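Local coordinates for lantibiotic dehydratase (Microbispora corallina, PDB 5EHK), which probably dehydrates serine and threonine residues of the NAI-107 precursor peptide in a tRNA-dependent way, by way of glutamylated intermediates, at residues R169-L177 / G577-T585; L91-S99 / A341-L349. All coordinates share one frame; numbering follows the deposited sequence.

How the interactions relate
Interaction 1 (169-177 with 577-585) and interaction 2 (91-99 with 341-349) are neighbours on the same side of the chain's centre, about 19 Å from centre to centre and about 6 Å between nearest atoms, without touching. Their segments alternate along the sequence. Strand 366-379 joins them: it pairs antiparallel with strand 167-172 and carries Leu366 and Val368, which pack on Leu349 and Leu97 of interaction 2, while His367 touches Asn581 of interaction 1. Helix 318-339 is a second bridge, its Tyr337 meeting both Thr170 and the carboxylate of Glu93. All four segments belong to the N-terminal lantibiotic dehydratase family region.

Interaction 1: residues R169-L177 / G577-T585; sequences RTRADMEWL and GRAANLAHT
Asn581 grips the start of helix 174-185 with both ends of its amide. Asn581 ND2 donates to Asp173 OD1 (2.6 Å) almost straight, at 169°, using the anti lone pair of that oxygen and keeping it close to the amide plane. Asn581 OD1 accepts from Met174 N at 2.9 Å, with the donor tilted out of the carbonyl plane. Carboxylate and amide are turned 60° against each other. Met174, bent at chi2 and chi3, lays its CB 3.9 Å from Ala580 CB and brings SD to the edge of the His584 ring, 3.8 Å from CE1. Asp173 is the N-cap of the helix: its CG stands anti to the backbone N (chi1 163°), and OD2 takes Trp176 N at 2.9 Å while OD1 faces Asn581. The contact thus fastens the strand-to-helix junction, where strand 167-172 gives way to helix 174-185, onto the type I beta turn Ala580-Ala583. At the strand end, a water accepts from Arg171 NH1 and donates to His584 O. Arg171 NH1 lies over one face of the Arg169 guanidinium, which is held in turn by a salt bridge to Asp369. Pro294 packs against both Met174 and His584.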
ATOM      1  N   ARG A 169     -42.380  23.868   9.971  1.00 37.70           N
ATOM      2  CA  ARG A 169     -43.072  22.752   9.317  1.00 37.28           C
ATOM      3  C   ARG A 169     -42.726  21.485  10.087  1.00 33.87           C
ATOM      4  O   ARG A 169     -41.548  21.230  10.329  1.00 36.08           O
ATOM      5  CB  ARG A 169     -42.616  22.541   7.888  1.00 37.01           C
ATOM      6  CG  ARG A 169     -42.977  21.154   7.419  1.00 35.09           C
ATOM      7  CD  ARG A 169     -42.813  21.010   5.944  1.00 38.13           C
ATOM      8  NE  ARG A 169     -41.390  20.930   5.648  1.00 38.67           N
ATOM      9  CZ  ARG A 169     -40.866  21.088   4.442  1.00 41.19           C
ATOM     10  NH1 ARG A 169     -41.647  21.355   3.398  1.00 40.86           N
ATOM     11  NH2 ARG A 169     -39.554  21.003   4.289  1.00 40.42           N
ATOM     12  N   THR A 170     -43.731  20.687  10.442  1.00 36.67           N
ATOM     13  CA  THR A 170     -43.525  19.482  11.252  1.00 36.01           C
ATOM     14  C   THR A 170     -43.992  18.204  10.547  1.00 32.34           C
ATOM     15  O   THR A 170     -45.096  18.137  10.017  1.00 36.25           O
ATOM     16  CB  THR A 170     -44.219  19.614  12.617  1.00 38.17           C
ATOM     17  OG1 THR A 170     -43.767  20.815  13.242  1.00 36.63           O
ATOM     18  CG2 THR A 170     -43.905  18.416  13.529  1.00 35.00           C
ATOM     19  N   ARG A 171     -43.133  17.192  10.553  1.00 34.19           N
ATOM     20  CA  ARG A 171     -43.421  15.939   9.870  1.00 36.61           C
ATOM     21  C   ARG A 171     -43.076  14.737  10.718  1.00 32.92           C
ATOM     22  O   ARG A 171     -42.318  14.825  11.686  1.00 32.16           O
ATOM     23  CB  ARG A 171     -42.686  15.859   8.531  1.00 31.72           C
ATOM     24  CG  ARG A 171     -43.281  16.733   7.450  1.00 33.98           C
ATOM     25  CD  ARG A 171     -42.340  16.871   6.274  1.00 32.76           C
ATOM     26  NE  ARG A 171     -43.000  17.512   5.141  1.00 42.66           N
ATOM     27  CZ  ARG A 171     -42.396  17.821   3.997  1.00 40.74           C
ATOM     28  NH1 ARG A 171     -41.102  17.562   3.846  1.00 41.50           N
ATOM     29  NH2 ARG A 171     -43.080  18.394   3.009  1.00 33.99           N
ATOM     30  N   ALA A 172     -43.666  13.613  10.346  1.00 32.65           N
ATOM     31  CA  ALA A 172     -43.437  12.356  11.023  1.00 29.32           C
ATOM     32  C   ALA A 172     -42.017  11.905  10.762  1.00 25.82           C
ATOM     33  O   ALA A 172     -41.539  12.014   9.647  1.00 27.96           O
ATOM     34  CB  ALA A 172     -44.425  11.322  10.516  1.00 31.82           C
ATOM     35  N   ASP A 173     -41.334  11.435  11.800  1.00 31.02           N
ATOM     36  CA  ASP A 173     -40.011  10.829  11.662  1.00 27.66           C
ATOM     37  C   ASP A 173     -40.151   9.526  10.889  1.00 33.87           C
ATOM     38  O   ASP A 173     -41.047   8.732  11.186  1.00 36.68           O
ATOM     39  CB  ASP A 173     -39.404  10.592  13.044  1.00 27.13           C
ATOM     40  CG  ASP A 173     -38.246   9.614  13.034  1.00 34.87           C
ATOM     41  OD1 ASP A 173     -37.119  10.003  12.650  1.00 35.29           O
ATOM     42  OD2 ASP A 173     -38.443   8.466  13.484  1.00 36.13           O
ATOM     43  N   MET A 174     -39.286   9.310   9.895  1.00 31.44           N
ATOM     44  CA  MET A 174     -39.419   8.149   9.005  1.00 31.67           C
ATOM     45  C   MET A 174     -39.369   6.817   9.739  1.00 33.39           C
ATOM     46  O   MET A 174     -40.126   5.902   9.426  1.00 30.16           O
ATOM     47  CB  MET A 174     -38.377   8.173   7.892  1.00 25.55           C
ATOM     48  CG  MET A 174     -38.729   9.092   6.756  1.00 26.14           C
ATOM     49  SD  MET A 174     -40.217   8.499   5.919  1.00 24.41           S
ATOM     50  CE  MET A 174     -39.697   6.859   5.457  1.00 33.35           C
ATOM     51  N   GLU A 175     -38.466   6.715  10.704  1.00 34.31           N
ATOM     52  CA  GLU A 175     -38.357   5.515  11.501  1.00 32.47           C
ATOM     53  C   GLU A 175     -39.682   5.277  12.213  1.00 39.07           C
ATOM     54  O   GLU A 175     -40.196   4.160  12.231  1.00 42.47           O
ATOM     55  CB  GLU A 175     -37.206   5.651  12.492  1.00 37.28           C
ATOM     56  CG  GLU A 175     -36.685   4.330  12.991  1.00 44.33           C
ATOM     57  CD  GLU A 175     -35.261   4.419  13.500  1.00 49.34           C
ATOM     58  OE1 GLU A 175     -34.526   5.302  13.016  1.00 50.28           O
ATOM     59  OE2 GLU A 175     -34.864   3.593  14.354  1.00 57.32           O
ATOM     60  N   TRP A 176     -40.249   6.346  12.766  1.00 40.83           N
ATOM     61  CA  TRP A 176     -41.548   6.282  13.435  1.00 38.19           C
ATOM     62  C   TRP A 176     -42.658   5.868  12.461  1.00 33.79           C
ATOM     63  O   TRP A 176     -43.390   4.915  12.715  1.00 33.71           O
ATOM     64  CB  TRP A 176     -41.868   7.617  14.141  1.00 37.98           C
ATOM     65  CG  TRP A 176     -43.211   7.645  14.838  1.00 42.44           C
ATOM     66  CD1 TRP A 176     -43.503   7.154  16.081  1.00 48.23           C
ATOM     67  CD2 TRP A 176     -44.438   8.175  14.320  1.00 36.31           C
ATOM     68  NE1 TRP A 176     -44.832   7.352  16.368  1.00 48.06           N
ATOM     69  CE2 TRP A 176     -45.428   7.971  15.301  1.00 45.57           C
ATOM     70  CE3 TRP A 176     -44.794   8.802  13.127  1.00 35.54           C
ATOM     71  CZ2 TRP A 176     -46.747   8.375  15.121  1.00 49.87           C
ATOM     72  CZ3 TRP A 176     -46.102   9.196  12.950  1.00 42.09           C
ATOM     73  CH2 TRP A 176     -47.064   8.987  13.944  1.00 45.67           C
ATOM     74  N   LEU A 177     -42.781   6.588  11.355  1.00 29.68           N
ATOM     75  CA  LEU A 177     -43.823   6.297  10.378  1.00 34.03           C
ATOM     76  C   LEU A 177     -43.734   4.880   9.821  1.00 39.66           C
ATOM     77  O   LEU A 177     -44.755   4.239   9.579  1.00 41.03           O
ATOM     78  CB  LEU A 177     -43.794   7.302   9.229  1.00 33.13           C
ATOM     79  CG  LEU A 177     -44.859   7.036   8.168  1.00 31.20           C
ATOM     80  CD1 LEU A 177     -46.242   7.142   8.789  1.00 29.10           C
ATOM     81  CD2 LEU A 177     -44.704   8.002   6.989  1.00 30.40           C
ATOM     82  N   GLY A 577     -32.154   6.256  10.256  1.00 27.40           N
ATOM     83  CA  GLY A 577     -33.388   7.020  10.350  1.00 25.30           C
ATOM     84  C   GLY A 577     -33.152   8.522  10.426  1.00 25.37           C
ATOM     85  O   GLY A 577     -34.054   9.317  10.143  1.00 24.24           O
ATOM     86  N   ARG A 578     -31.953   8.921  10.845  1.00 26.64           N
ATOM     87  CA  ARG A 578     -31.599  10.335  10.838  1.00 28.78           C
ATOM     88  C   ARG A 578     -31.515  10.863   9.400  1.00 26.04           C
ATOM     89  O   ARG A 578     -32.127  11.870   9.055  1.00 25.87           O
ATOM     90  CB  ARG A 578     -30.235  10.548  11.494  1.00 34.41           C
ATOM     91  CG  ARG A 578     -29.827  12.015  11.586  1.00 44.05           C
ATOM     92  CD  ARG A 578     -29.130  12.314  12.911  1.00 63.24           C
ATOM     93  NE  ARG A 578     -27.856  11.596  13.035  1.00 74.10           N
ATOM     94  CZ  ARG A 578     -27.294  11.232  14.189  1.00 75.65           C
ATOM     95  NH1 ARG A 578     -27.902  11.491  15.344  1.00 73.33           N
ATOM     96  NH2 ARG A 578     -26.124  10.596  14.186  1.00 61.04           N
ATOM     97  N   ALA A 579     -30.771  10.157   8.557  1.00 25.93           N
ATOM     98  CA  ALA A 579     -30.626  10.557   7.164  1.00 24.78           C
ATOM     99  C   ALA A 579     -31.924  10.353   6.421  1.00 20.11           C
ATOM    100  O   ALA A 579     -32.195  11.035   5.437  1.00 19.36           O
ATOM    101  CB  ALA A 579     -29.487   9.821   6.486  1.00 22.63           C
ATOM    102  N   ALA A 580     -32.722   9.402   6.878  1.00 18.45           N
ATOM    103  CA  ALA A 580     -33.965   9.114   6.176  1.00 23.77           C
ATOM    104  C   ALA A 580     -34.886  10.331   6.265  1.00 24.77           C
ATOM    105  O   ALA A 580     -35.639  10.619   5.331  1.00 20.60           O
ATOM    106  CB  ALA A 580     -34.630   7.862   6.735  1.00 22.81           C
ATOM    107  N   ASN A 581     -34.784  11.068   7.374  1.00 24.74           N
ATOM    108  CA  ASN A 581     -35.547  12.309   7.544  1.00 25.45           C
ATOM    109  C   ASN A 581     -35.049  13.438   6.650  1.00 25.49           C
ATOM    110  O   ASN A 581     -35.718  14.458   6.522  1.00 29.30           O
ATOM    111  CB  ASN A 581     -35.481  12.792   8.995  1.00 25.22           C
ATOM    112  CG  ASN A 581     -36.364  11.988   9.919  1.00 24.08           C
ATOM    113  OD1 ASN A 581     -37.487  11.623   9.559  1.00 24.50           O
ATOM    114  ND2 ASN A 581     -35.853  11.681  11.107  1.00 16.84           N
ATOM    115  N   LEU A 582     -33.890  13.252   6.024  1.00 21.73           N
ATOM    116  CA  LEU A 582     -33.292  14.304   5.202  1.00 22.22           C
ATOM    117  C   LEU A 582     -33.348  14.001   3.712  1.00 17.07           C
ATOM    118  O   LEU A 582     -32.609  14.574   2.922  1.00 12.28           O
ATOM    119  CB  LEU A 582     -31.846  14.559   5.631  1.00 22.48           C
ATOM    120  CG  LEU A 582     -31.602  14.801   7.122  1.00 24.82           C
ATOM    121  CD1 LEU A 582     -30.131  15.009   7.391  1.00 13.43           C
ATOM    122  CD2 LEU A 582     -32.408  16.004   7.608  1.00 24.05           C
ATOM    123  N   ALA A 583     -34.224  13.081   3.338  1.00 18.91           N
ATOM    124  CA  ALA A 583     -34.232  12.566   1.982  1.00 18.30           C
ATOM    125  C   ALA A 583     -35.533  12.898   1.278  1.00 22.41           C
ATOM    126  O   ALA A 583     -35.801  12.377   0.194  1.00 25.22           O
ATOM    127  CB  ALA A 583     -33.955  11.063   1.958  1.00 14.08           C
ATOM    128  N   HIS A 584     -36.355  13.736   1.907  1.00 23.13           N
ATOM    129  CA  HIS A 584     -37.598  14.209   1.281  1.00 24.41           C
ATOM    130  C   HIS A 584     -37.324  15.292   0.243  1.00 26.10           C
ATOM    131  O   HIS A 584     -37.632  16.456   0.458  1.00 32.95           O
ATOM    132  CB  HIS A 584     -38.539  14.729   2.354  1.00 25.13           C
ATOM    133  CG  HIS A 584     -38.900  13.693   3.365  1.00 25.87           C
ATOM    134  ND1 HIS A 584     -39.559  12.533   3.024  1.00 25.33           N
ATOM    135  CD2 HIS A 584     -38.642  13.608   4.692  1.00 26.69           C
ATOM    136  CE1 HIS A 584     -39.719  11.790   4.106  1.00 31.46           C
ATOM    137  NE2 HIS A 584     -39.168  12.418   5.132  1.00 26.42           N
ATOM    138  N   THR A 585     -36.778  14.891  -0.901  1.00 23.99           N
ATOM    139  CA  THR A 585     -36.191  15.823  -1.836  1.00 19.40           C
ATOM    140  C   THR A 585     -36.651  15.520  -3.239  1.00 17.93           C
ATOM    141  O   THR A 585     -36.558  14.400  -3.682  1.00 20.26           O
ATOM    142  CB  THR A 585     -34.695  15.680  -1.777  1.00 20.78           C
ATOM    143  OG1 THR A 585     -34.342  14.363  -2.202  1.00 23.06           O
ATOM    144  CG2 THR A 585     -34.214  15.876  -0.346  1.00 12.79           C
TER
HETATM  145  O   HOH W   1     -39.054  18.598   2.044  1.00 25.14           O

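Interaction 2: residues L91-S99 / A341-L349; sequences LMEAVELAS and AVGQGRREL
A salt bridge, a buried carboxylate and a small leucine contact join the short helix 92-98 to the loop and first turn of helix 346-359, beside strand 366-379. The salt bridge is bidentate and side-on: Arg346 NE donates to Glu96 OE1 at 2.8 Å, and Arg346 NH2 to Glu96 OE2 at 2.8 Å. OE1 offers its syn lone pair and OE2 is met on its syn side, while the carboxylate and guanidinium planes stand 32° apart. The arginine chain turns at chi3 (71°), which swings its flat end across helix 92-98. There the CB of Met92 lies over one guanidinium face, offset toward the rim.

Glu93 goes the other way. With CG anti to the backbone N (chi1 -169°) and the chain extended, it slides past Arg346 and carries OE1 into the loop that precedes helix 346-359. Glu93 OE1 takes weak bonds from Gly343 N (2.8 Å) and Gly345 N (3.4 Å), both bent. The positive phi of Gly343 helps curl this loop round the carboxylate, and Gly345 is the N-cap of the helix. The other oxygen, OE2, is hydrogen-bonded to Tyr337 of helix 318-339. Behind the carboxylate, Glu93 CG rests 3.9 Å from Leu349 CD2. Leu349 and Leu97 cross at about a right angle, CD1 to CD1 at 4.2 Å, with Leu366 and Val368 of strand 366-379 packed against this pair.

Two glutamates on one helix therefore do different work: Glu96 pairs with a full charge of opposite sign, whereas buried Glu93 meets mainly polar N-H and hydroxyl groups near a helix N-terminus, whose dipole would probably favour its ionised form.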
ATOM      1  N   LEU A  91     -36.798  28.980  23.327  1.00 31.52           N
ATOM      2  CA  LEU A  91     -35.737  28.134  23.877  1.00 39.72           C
ATOM      3  C   LEU A  91     -36.252  26.977  24.707  1.00 38.47           C
ATOM      4  O   LEU A  91     -35.666  25.903  24.694  1.00 43.14           O
ATOM      5  CB  LEU A  91     -34.748  28.935  24.731  1.00 41.14           C
ATOM      6  CG  LEU A  91     -33.758  28.121  25.590  1.00 33.60           C
ATOM      7  CD1 LEU A  91     -32.821  27.288  24.737  1.00 32.84           C
ATOM      8  CD2 LEU A  91     -32.948  29.023  26.500  1.00 41.67           C
ATOM      9  N   MET A  92     -37.312  27.190  25.473  1.00 46.11           N
ATOM     10  CA  MET A  92     -37.847  26.087  26.262  1.00 42.16           C
ATOM     11  C   MET A  92     -38.568  25.145  25.336  1.00 34.61           C
ATOM     12  O   MET A  92     -38.612  23.952  25.590  1.00 38.18           O
ATOM     13  CB  MET A  92     -38.760  26.551  27.401  1.00 38.71           C
ATOM     14  CG  MET A  92     -38.034  27.038  28.652  1.00 39.55           C
ATOM     15  SD  MET A  92     -36.781  25.931  29.365  1.00 42.46           S
ATOM     16  CE  MET A  92     -35.263  26.566  28.632  1.00 43.02           C
ATOM     17  N   GLU A  93     -39.127  25.693  24.260  1.00 38.33           N
ATOM     18  CA  GLU A  93     -39.815  24.889  23.247  1.00 40.87           C
ATOM     19  C   GLU A  93     -38.806  24.089  22.425  1.00 40.46           C
ATOM     20  O   GLU A  93     -39.032  22.925  22.082  1.00 37.46           O
ATOM     21  CB  GLU A  93     -40.654  25.774  22.322  1.00 38.71           C
ATOM     22  CG  GLU A  93     -41.593  24.988  21.416  1.00 44.74           C
ATOM     23  CD  GLU A  93     -42.453  25.870  20.518  1.00 48.29           C
ATOM     24  OE1 GLU A  93     -42.713  27.030  20.878  1.00 44.15           O
ATOM     25  OE2 GLU A  93     -42.874  25.402  19.440  1.00 54.66           O
ATOM     26  N   ALA A  94     -37.699  24.738  22.095  1.00 42.74           N
ATOM     27  CA  ALA A  94     -36.626  24.085  21.367  1.00 43.06           C
ATOM     28  C   ALA A  94     -36.047  22.928  22.177  1.00 36.37           C
ATOM     29  O   ALA A  94     -35.797  21.857  21.632  1.00 39.18           O
ATOM     30  CB  ALA A  94     -35.527  25.094  21.000  1.00 40.67           C
ATOM     31  N   VAL A  95     -35.846  23.138  23.473  1.00 31.55           N
ATOM     32  CA  VAL A  95     -35.248  22.108  24.315  1.00 35.73           C
ATOM     33  C   VAL A  95     -36.230  20.956  24.572  1.00 34.16           C
ATOM     34  O   VAL A  95     -35.822  19.809  24.720  1.00 38.88           O
ATOM     35  CB  VAL A  95     -34.627  22.689  25.623  1.00 34.52           C
ATOM     36  CG1 VAL A  95     -34.121  21.577  26.529  1.00 32.51           C
ATOM     37  CG2 VAL A  95     -33.479  23.617  25.294  1.00 29.45           C
ATOM     38  N   GLU A  96     -37.522  21.257  24.600  1.00 33.16           N
ATOM     39  CA  GLU A  96     -38.556  20.218  24.705  1.00 41.30           C
ATOM     40  C   GLU A  96     -38.553  19.292  23.479  1.00 39.40           C
ATOM     41  O   GLU A  96     -38.995  18.141  23.539  1.00 33.70           O
ATOM     42  CB  GLU A  96     -39.949  20.854  24.855  1.00 37.22           C
ATOM     43  CG  GLU A  96     -40.625  20.570  26.193  1.00 39.68           C
ATOM     44  CD  GLU A  96     -41.246  21.812  26.823  1.00 41.39           C
ATOM     45  OE1 GLU A  96     -41.815  22.655  26.089  1.00 33.09           O
ATOM     46  OE2 GLU A  96     -41.153  21.941  28.062  1.00 42.99           O
ATOM     47  N   LEU A  97     -38.032  19.813  22.377  1.00 39.06           N
ATOM     48  CA  LEU A  97     -38.015  19.095  21.126  1.00 37.28           C
ATOM     49  C   LEU A  97     -36.704  18.332  20.922  1.00 37.73           C
ATOM     50  O   LEU A  97     -36.727  17.172  20.527  1.00 40.82           O
ATOM     51  CB  LEU A  97     -38.218  20.093  19.999  1.00 32.94           C
ATOM     52  CG  LEU A  97     -38.399  19.532  18.606  1.00 31.19           C
ATOM     53  CD1 LEU A  97     -39.586  18.595  18.593  1.00 37.48           C
ATOM     54  CD2 LEU A  97     -38.615  20.677  17.657  1.00 39.65           C
ATOM     55  N   ALA A  98     -35.573  18.965  21.223  1.00 34.57           N
ATOM     56  CA  ALA A  98     -34.261  18.357  20.978  1.00 38.05           C
ATOM     57  C   ALA A  98     -33.858  17.367  22.061  1.00 42.74           C
ATOM     58  O   ALA A  98     -33.168  16.382  21.796  1.00 45.52           O
ATOM     59  CB  ALA A  98     -33.170  19.429  20.805  1.00 33.43           C
ATOM     60  N   SER A  99     -34.266  17.648  23.289  1.00 38.81           N
ATOM     61  CA  SER A  99     -33.874  16.811  24.409  1.00 41.55           C
ATOM     62  C   SER A  99     -34.988  16.796  25.450  1.00 44.06           C
ATOM     63  O   SER A  99     -34.949  17.565  26.406  1.00 44.80           O
ATOM     64  CB  SER A  99     -32.568  17.331  25.020  1.00 33.06           C
ATOM     65  OG  SER A  99     -32.236  16.621  26.195  1.00 32.62           O
ATOM     66  N   ALA A 341     -46.674  30.152  16.643  1.00 52.72           N
ATOM     67  CA  ALA A 341     -45.446  30.935  16.554  1.00 46.93           C
ATOM     68  C   ALA A 341     -44.349  30.373  17.462  1.00 44.76           C
ATOM     69  O   ALA A 341     -44.557  29.395  18.173  1.00 46.38           O
ATOM     70  CB  ALA A 341     -45.728  32.383  16.896  1.00 45.26           C
ATOM     71  N   VAL A 342     -43.165  30.973  17.399  1.00 46.64           N
ATOM     72  CA  VAL A 342     -41.975  30.429  18.051  1.00 47.08           C
ATOM     73  C   VAL A 342     -41.989  30.704  19.548  1.00 48.99           C
ATOM     74  O   VAL A 342     -42.018  31.855  19.945  1.00 59.96           O
ATOM     75  CB  VAL A 342     -40.730  31.081  17.468  1.00 53.07           C
ATOM     76  CG1 VAL A 342     -39.533  30.152  17.617  1.00 48.84           C
ATOM     77  CG2 VAL A 342     -40.974  31.401  16.002  1.00 52.79           C
ATOM     78  N   GLY A 343     -41.942  29.663  20.375  1.00 48.07           N
ATOM     79  CA  GLY A 343     -42.025  29.827  21.820  1.00 38.90           C
ATOM     80  C   GLY A 343     -43.467  29.709  22.305  1.00 44.65           C
ATOM     81  O   GLY A 343     -43.731  29.472  23.487  1.00 37.66           O
ATOM     82  N   GLN A 344     -44.403  29.813  21.364  1.00 45.14           N
ATOM     83  CA  GLN A 344     -45.834  29.898  21.661  1.00 49.65           C
ATOM     84  C   GLN A 344     -46.627  28.592  21.534  1.00 50.03           C
ATOM     85  O   GLN A 344     -47.752  28.496  22.015  1.00 51.20           O
ATOM     86  CB  GLN A 344     -46.477  30.947  20.755  1.00 53.96           C
ATOM     87  CG  GLN A 344     -45.661  32.214  20.607  1.00 49.49           C
ATOM     88  CD  GLN A 344     -46.247  33.367  21.391  1.00 62.73           C
ATOM     89  OE1 GLN A 344     -46.476  34.449  20.842  1.00 68.87           O
ATOM     90  NE2 GLN A 344     -46.502  33.145  22.682  1.00 56.61           N
ATOM     91  N   GLY A 345     -46.082  27.608  20.836  1.00 54.94           N
ATOM     92  CA  GLY A 345     -46.805  26.360  20.657  1.00 54.73           C
ATOM     93  C   GLY A 345     -46.391  25.225  21.568  1.00 48.31           C
ATOM     94  O   GLY A 345     -46.550  24.062  21.197  1.00 46.93           O
ATOM     95  N   ARG A 346     -45.874  25.544  22.754  1.00 38.32           N
ATOM     96  CA  ARG A 346     -45.450  24.498  23.678  1.00 39.40           C
ATOM     97  C   ARG A 346     -46.599  23.575  24.076  1.00 45.07           C
ATOM     98  O   ARG A 346     -46.370  22.431  24.458  1.00 42.34           O
ATOM     99  CB  ARG A 346     -44.778  25.067  24.929  1.00 31.52           C
ATOM    100  CG  ARG A 346     -43.440  25.722  24.683  1.00 33.32           C
ATOM    101  CD  ARG A 346     -42.892  26.316  25.962  1.00 33.27           C
ATOM    102  NE  ARG A 346     -42.455  25.295  26.911  1.00 37.91           N
ATOM    103  CZ  ARG A 346     -41.914  25.560  28.101  1.00 41.79           C
ATOM    104  NH1 ARG A 346     -41.768  26.813  28.505  1.00 44.87           N
ATOM    105  NH2 ARG A 346     -41.535  24.573  28.905  1.00 44.02           N
ATOM    106  N   ARG A 347     -47.835  24.044  23.962  1.00 46.24           N
ATOM    107  CA  ARG A 347     -48.934  23.192  24.367  1.00 49.70           C
ATOM    108  C   ARG A 347     -49.320  22.292  23.205  1.00 53.66           C
ATOM    109  O   ARG A 347     -49.516  21.088  23.394  1.00 53.10           O
ATOM    110  CB  ARG A 347     -50.138  23.993  24.865  1.00 61.29           C
ATOM    111  CG  ARG A 347     -51.272  23.100  25.374  1.00 68.81           C
ATOM    112  CD  ARG A 347     -52.431  23.894  25.954  1.00 79.50           C
ATOM    113  NE  ARG A 347     -53.044  24.775  24.964  1.00 82.89           N
ATOM    114  CZ  ARG A 347     -53.943  24.381  24.069  1.00 83.09           C
ATOM    115  NH1 ARG A 347     -54.332  23.112  24.033  1.00 83.01           N
ATOM    116  NH2 ARG A 347     -54.448  25.254  23.204  1.00 81.69           N
ATOM    117  N   GLU A 348     -49.384  22.863  22.002  1.00 53.53           N
ATOM    118  CA  GLU A 348     -49.629  22.080  20.784  1.00 56.27           C
ATOM    119  C   GLU A 348     -48.581  20.984  20.530  1.00 53.45           C
ATOM    120  O   GLU A 348     -48.912  19.910  20.015  1.00 53.12           O
ATOM    121  CB  GLU A 348     -49.714  22.999  19.559  1.00 48.22           C
ATOM    122  CG  GLU A 348     -51.020  23.747  19.425  1.00 56.39           C
ATOM    123  CD  GLU A 348     -51.090  24.989  20.298  1.00 67.89           C
ATOM    124  OE1 GLU A 348     -50.091  25.286  21.003  1.00 68.00           O
ATOM    125  OE2 GLU A 348     -52.146  25.667  20.271  1.00 61.91           O
ATOM    126  N   LEU A 349     -47.329  21.262  20.898  1.00 48.11           N
ATOM    127  CA  LEU A 349     -46.221  20.332  20.700  1.00 46.81           C
ATOM    128  C   LEU A 349     -46.325  19.100  21.603  1.00 48.21           C
ATOM    129  O   LEU A 349     -46.145  17.967  21.139  1.00 44.38           O
ATOM    130  CB  LEU A 349     -44.879  21.049  20.902  1.00 50.38           C
ATOM    131  CG  LEU A 349     -43.584  20.248  20.723  1.00 42.15           C
ATOM    132  CD1 LEU A 349     -43.592  19.511  19.392  1.00 44.12           C
ATOM    133  CD2 LEU A 349     -42.397  21.176  20.802  1.00 40.72           C
TER